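Local coordinates for cytochrome oxidase subunit II (Rhodothermus marinus, PDB 1W2L), which carries, in this cytochrome c domain of a caa3 oxygen reductase, a covalently bound heme that probably passes electrons toward the oxidase core, at residues C21-G26 / G31-G36. Sequence-based numbering, arbitrary orientation.
Sequences CHSIDG and GPSFKG. With HEC (heme c), chain B.
His-22 uses both ring nitrogens: NE2 binds the heme iron at 2.0 Å, while ND1 donates to Pro-32 O over 2.7 Å. That second bond is almost straight (176°), lies in the ring plane and reaches the oxygen in its carbonyl plane, helping to set the rotation of the imidazole about its bond to iron and probably making it a more electron-rich ligand. On one imidazole face rests Phe-34 in an offset stack (planes at 16°, centroids 4.4 Å apart), and His-22 CB sits over the centre of the phenyl ring. Were Phe-34 replaced by an alanine, that imidazole face would probably lose its stacking partner and the ring be less firmly held.

This is the proximal side of a class I cytochrome c: Cys-18, Cys-21 and His-22 form the CXXCH motif, Cys-21 SG being bonded to heme CAC, and Met-76 is the other axial ligand. Cys-21 O accepts from Gly-31 N, Ser-23 O from Phe-34 N at 2.9 Å, and a water joins Ser-23 N to Gly-31 O. With its hydroxyl anti to the backbone N (chi1 -171°), Ser-33 brings OG to 2.7 Å from Ser-23 OG and accepts from Gly-26 N at 3.0 Å; Ser-23 OG is also hydrogen-bonded to Ser-27 O. On the exposed side, extended Lys-35 runs alongside the backbone of Asp-25 and Gly-26, its NZ donating to a second water.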
ATOM      1  N   CYS A  21       6.856  -5.458   5.599  1.00  8.96           N
ATOM      2  CA  CYS A  21       7.552  -4.424   4.837  1.00  9.40           C
ATOM      3  C   CYS A  21       6.994  -3.025   5.073  1.00  8.65           C
ATOM      4  O   CYS A  21       7.649  -2.074   4.681  1.00 10.56           O
ATOM      5  CB  CYS A  21       7.502  -4.738   3.333  1.00  9.15           C
ATOM      6  SG  CYS A  21       8.395  -6.265   2.944  1.00 10.43           S
ATOM      7  N   HIS A  22       5.800  -2.919   5.663  1.00 10.46           N
ATOM      8  CA  HIS A  22       5.142  -1.610   5.832  1.00 11.00           C
ATOM      9  C   HIS A  22       4.662  -1.455   7.265  1.00 12.23           C
ATOM     10  O   HIS A  22       3.793  -2.243   7.708  1.00 13.63           O
ATOM     11  CB  HIS A  22       3.895  -1.548   4.926  1.00 11.13           C
ATOM     12  CG  HIS A  22       4.171  -1.533   3.454  1.00  9.52           C
ATOM     13  ND1 HIS A  22       4.697  -0.450   2.795  1.00 11.45           N
ATOM     14  CD2 HIS A  22       3.930  -2.487   2.516  1.00  7.49           C
ATOM     15  CE1 HIS A  22       4.773  -0.755   1.487  1.00  6.68           C
ATOM     16  NE2 HIS A  22       4.313  -1.984   1.319  1.00 12.08           N
ATOM     17  N   SER A  23       5.154  -0.444   7.950  1.00 11.21           N
ATOM     18  CA  SER A  23       4.743  -0.102   9.288  1.00 11.90           C
ATOM     19  C   SER A  23       3.472   0.736   9.249  1.00 12.07           C
ATOM     20  O   SER A  23       3.066   1.223   8.217  1.00 13.09           O
ATOM     21  CB  SER A  23       5.828   0.636  10.020  1.00 14.02           C
ATOM     22  OG  SER A  23       5.858   1.970   9.517  1.00 15.21           O
ATOM     23  N   ILE A  24       2.885   0.899  10.441  1.00 13.36           N
ATOM     24  CA  ILE A  24       1.758   1.849  10.558  1.00 15.34           C
ATOM     25  C   ILE A  24       2.100   2.945  11.538  1.00 17.40           C
ATOM     26  O   ILE A  24       1.243   3.774  11.901  1.00 21.89           O
ATOM     27  CB  ILE A  24       0.453   1.141  10.918  1.00 16.21           C
ATOM     28  CG1 ILE A  24       0.480   0.281  12.184  1.00 21.08           C
ATOM     29  CG2 ILE A  24      -0.011   0.322   9.737  1.00 16.79           C
ATOM     30  CD1 ILE A  24      -0.918  -0.126  12.633  1.00 23.23           C
ATOM     31  N   ASP A  25       3.364   3.047  11.972  1.00 19.10           N
ATOM     32  CA  ASP A  25       3.764   4.039  12.984  1.00 20.74           C
ATOM     33  C   ASP A  25       4.769   5.086  12.490  1.00 21.79           C
ATOM     34  O   ASP A  25       5.366   5.836  13.255  1.00 24.05           O
ATOM     35  CB  ASP A  25       4.364   3.375  14.251  1.00 24.06           C
ATOM     36  CG  ASP A  25       5.677   2.707  13.928  1.00 20.77           C
ATOM     37  OD1 ASP A  25       6.105   2.616  12.740  1.00 20.69           O
ATOM     38  OD2 ASP A  25       6.303   2.252  14.895  1.00 31.02           O
ATOM     39  N   GLY A  26       4.943   5.155  11.171  1.00 20.13           N
ATOM     40  CA  GLY A  26       5.828   6.088  10.555  1.00 19.49           C
ATOM     41  C   GLY A  26       7.220   5.620  10.295  1.00 18.70           C
ATOM     42  O   GLY A  26       7.944   6.293   9.568  1.00 22.94           O
ATOM     43  N   GLY A  31       9.772  -1.270   2.936  1.00 10.99           N
ATOM     44  CA  GLY A  31       8.918  -0.332   2.236  1.00  9.90           C
ATOM     45  C   GLY A  31       8.532   0.863   3.121  1.00  9.64           C
ATOM     46  O   GLY A  31       8.871   0.928   4.313  1.00 10.96           O
ATOM     47  N   PRO A  32       7.857   1.795   2.497  1.00  9.81           N
ATOM     48  CA  PRO A  32       7.410   3.019   3.200  1.00 10.27           C
ATOM     49  C   PRO A  32       6.292   2.735   4.182  1.00 10.55           C
ATOM     50  O   PRO A  32       5.480   1.843   4.032  1.00 11.04           O
ATOM     51  CB  PRO A  32       6.958   3.921   2.088  1.00 11.81           C
ATOM     52  CG  PRO A  32       6.622   2.988   0.956  1.00 14.23           C
ATOM     53  CD  PRO A  32       7.548   1.820   1.077  1.00 10.04           C
ATOM     54  N   SER A  33       6.226   3.591   5.212  1.00 12.57           N
ATOM     55  CA  SER A  33       5.144   3.420   6.162  1.00 12.38           C
ATOM     56  C   SER A  33       3.807   3.768   5.533  1.00 11.98           C
ATOM     57  O   SER A  33       3.696   4.649   4.671  1.00 13.46           O
ATOM     58  CB  SER A  33       5.399   4.339   7.359  1.00 14.74           C
ATOM     59  OG  SER A  33       4.494   4.076   8.414  1.00 14.78           O
ATOM     60  N   PHE A  34       2.746   3.103   6.009  1.00 11.32           N
ATOM     61  CA  PHE A  34       1.387   3.468   5.630  1.00 11.21           C
ATOM     62  C   PHE A  34       0.830   4.655   6.381  1.00 12.74           C
ATOM     63  O   PHE A  34      -0.139   5.250   5.986  1.00 14.36           O
ATOM     64  CB  PHE A  34       0.446   2.296   5.874  1.00 11.60           C
ATOM     65  CG  PHE A  34       0.584   1.119   4.937  1.00  9.93           C
ATOM     66  CD1 PHE A  34       1.206   1.223   3.699  1.00 10.53           C
ATOM     67  CD2 PHE A  34       0.077  -0.095   5.301  1.00 11.44           C
ATOM     68  CE1 PHE A  34       1.239   0.136   2.854  1.00 10.25           C
ATOM     69  CE2 PHE A  34       0.104  -1.178   4.434  1.00 11.20           C
ATOM     70  CZ  PHE A  34       0.712  -1.066   3.224  1.00  9.75           C
ATOM     71  N   LYS A  35       1.335   5.060   7.493  1.00 15.77           N
ATOM     72  CA  LYS A  35       0.984   6.239   8.249  1.00 15.00           C
ATOM     73  C   LYS A  35       1.143   7.490   7.407  1.00 16.86           C
ATOM     74  O   LYS A  35       2.207   7.887   6.963  1.00 18.63           O
ATOM     75  CB  LYS A  35       1.770   6.318   9.563  1.00 16.46           C
ATOM     76  CG  LYS A  35       1.273   7.477  10.445  1.00 23.08           C
ATOM     77  CD  LYS A  35       2.073   7.607  11.722  1.00 26.40           C
ATOM     78  CE  LYS A  35       1.736   8.886  12.489  1.00 29.64           C
ATOM     79  NZ  LYS A  35       2.732   9.154  13.546  1.00 43.75           N
ATOM     80  N   GLY A  36      -0.028   8.144   7.188  1.00 18.42           N
ATOM     81  CA  GLY A  36      -0.032   9.355   6.413  1.00 19.44           C
ATOM     82  C   GLY A  36       0.025   9.148   4.901  1.00 16.31           C
ATOM     83  O   GLY A  36       0.129  10.118   4.119  1.00 20.67           O
TER
HETATM   84 FE   HEC B1100       4.104  -2.831  -0.503  1.00  7.18          FE
HETATM   85  CHA HEC B1100       4.989   0.120  -1.978  1.00  8.36           C
HETATM   86  CHB HEC B1100       0.855  -1.804  -0.415  1.00  7.75           C
HETATM   87  CHC HEC B1100       3.229  -5.804   0.876  1.00  7.91           C
HETATM   88  CHD HEC B1100       7.406  -3.686  -0.258  1.00  7.88           C
HETATM   89  NA  HEC B1100       3.121  -1.169  -1.107  1.00  7.68           N
HETATM   90  C1A HEC B1100       3.670  -0.064  -1.728  1.00  7.71           C
HETATM   91  C2A HEC B1100       2.631   0.929  -1.831  1.00  8.00           C
HETATM   92  C3A HEC B1100       1.473   0.375  -1.446  1.00  8.17           C
HETATM   93  C4A HEC B1100       1.759  -0.968  -0.967  1.00  7.15           C
HETATM   94  CMA HEC B1100       0.093   1.024  -1.337  1.00  9.86           C
HETATM   95  CAA HEC B1100       2.905   2.381  -2.240  1.00  9.74           C
HETATM   96  CBA HEC B1100       3.405   3.074  -0.975  1.00 10.88           C
HETATM   97  CGA HEC B1100       3.800   4.586  -1.092  1.00 11.50           C
HETATM   98  O1A HEC B1100       4.401   4.989  -0.126  1.00 13.30           O
HETATM   99  O2A HEC B1100       3.527   5.192  -2.162  1.00 11.68           O
HETATM  100  NB  HEC B1100       2.367  -3.642   0.124  1.00  7.73           N
HETATM  101  C1B HEC B1100       1.190  -3.044   0.103  1.00  7.88           C
HETATM  102  C2B HEC B1100       0.150  -3.925   0.683  1.00  7.87           C
HETATM  103  C3B HEC B1100       0.824  -5.084   0.978  1.00  7.79           C
HETATM  104  C4B HEC B1100       2.206  -4.909   0.674  1.00  7.70           C
HETATM  105  CMB HEC B1100      -1.262  -3.569   0.902  1.00  9.64           C
HETATM  106  CAB HEC B1100       0.269  -6.364   1.558  1.00  9.71           C
HETATM  107  CBB HEC B1100      -0.889  -6.886   0.673  1.00 10.75           C
HETATM  108  NC  HEC B1100       5.085  -4.442   0.130  1.00  8.06           N
HETATM  109  C1C HEC B1100       4.514  -5.580   0.697  1.00  7.27           C
HETATM  110  C2C HEC B1100       5.626  -6.493   1.064  1.00  7.98           C
HETATM  111  C3C HEC B1100       6.770  -5.899   0.741  1.00  8.40           C
HETATM  112  C4C HEC B1100       6.465  -4.631   0.142  1.00  7.91           C
HETATM  113  CMC HEC B1100       5.373  -7.844   1.734  1.00  8.80           C
HETATM  114  CAC HEC B1100       8.202  -6.335   1.081  1.00 10.13           C
HETATM  115  CBC HEC B1100       8.674  -7.670   0.555  1.00 11.60           C
HETATM  116  ND  HEC B1100       5.839  -1.965  -1.060  1.00  8.78           N
HETATM  117  C1D HEC B1100       7.088  -2.462  -0.833  1.00  8.11           C
HETATM  118  C2D HEC B1100       8.092  -1.520  -1.274  1.00  7.97           C
HETATM  119  C3D HEC B1100       7.395  -0.496  -1.764  1.00  7.79           C
HETATM  120  C4D HEC B1100       6.005  -0.740  -1.650  1.00  7.82           C
HETATM  121  CMD HEC B1100       9.543  -1.722  -1.149  1.00  9.75           C
HETATM  122  CAD HEC B1100       7.999   0.826  -2.380  1.00 10.08           C
HETATM  123  CBD HEC B1100       8.413   0.634  -3.837  1.00 10.62           C
HETATM  124  CGD HEC B1100       7.226   0.659  -4.739  1.00 10.76           C
HETATM  125  O1D HEC B1100       6.857  -0.387  -5.346  1.00 12.80           O
HETATM  126  O2D HEC B1100       6.574   1.742  -4.843  1.00 11.71           O
HETATM  127  O   HOH W   1       7.418   0.896   6.748  1.00 12.60           O
HETATM  128  O   HOH W   2       5.304   9.202  12.639  1.00 61.30           O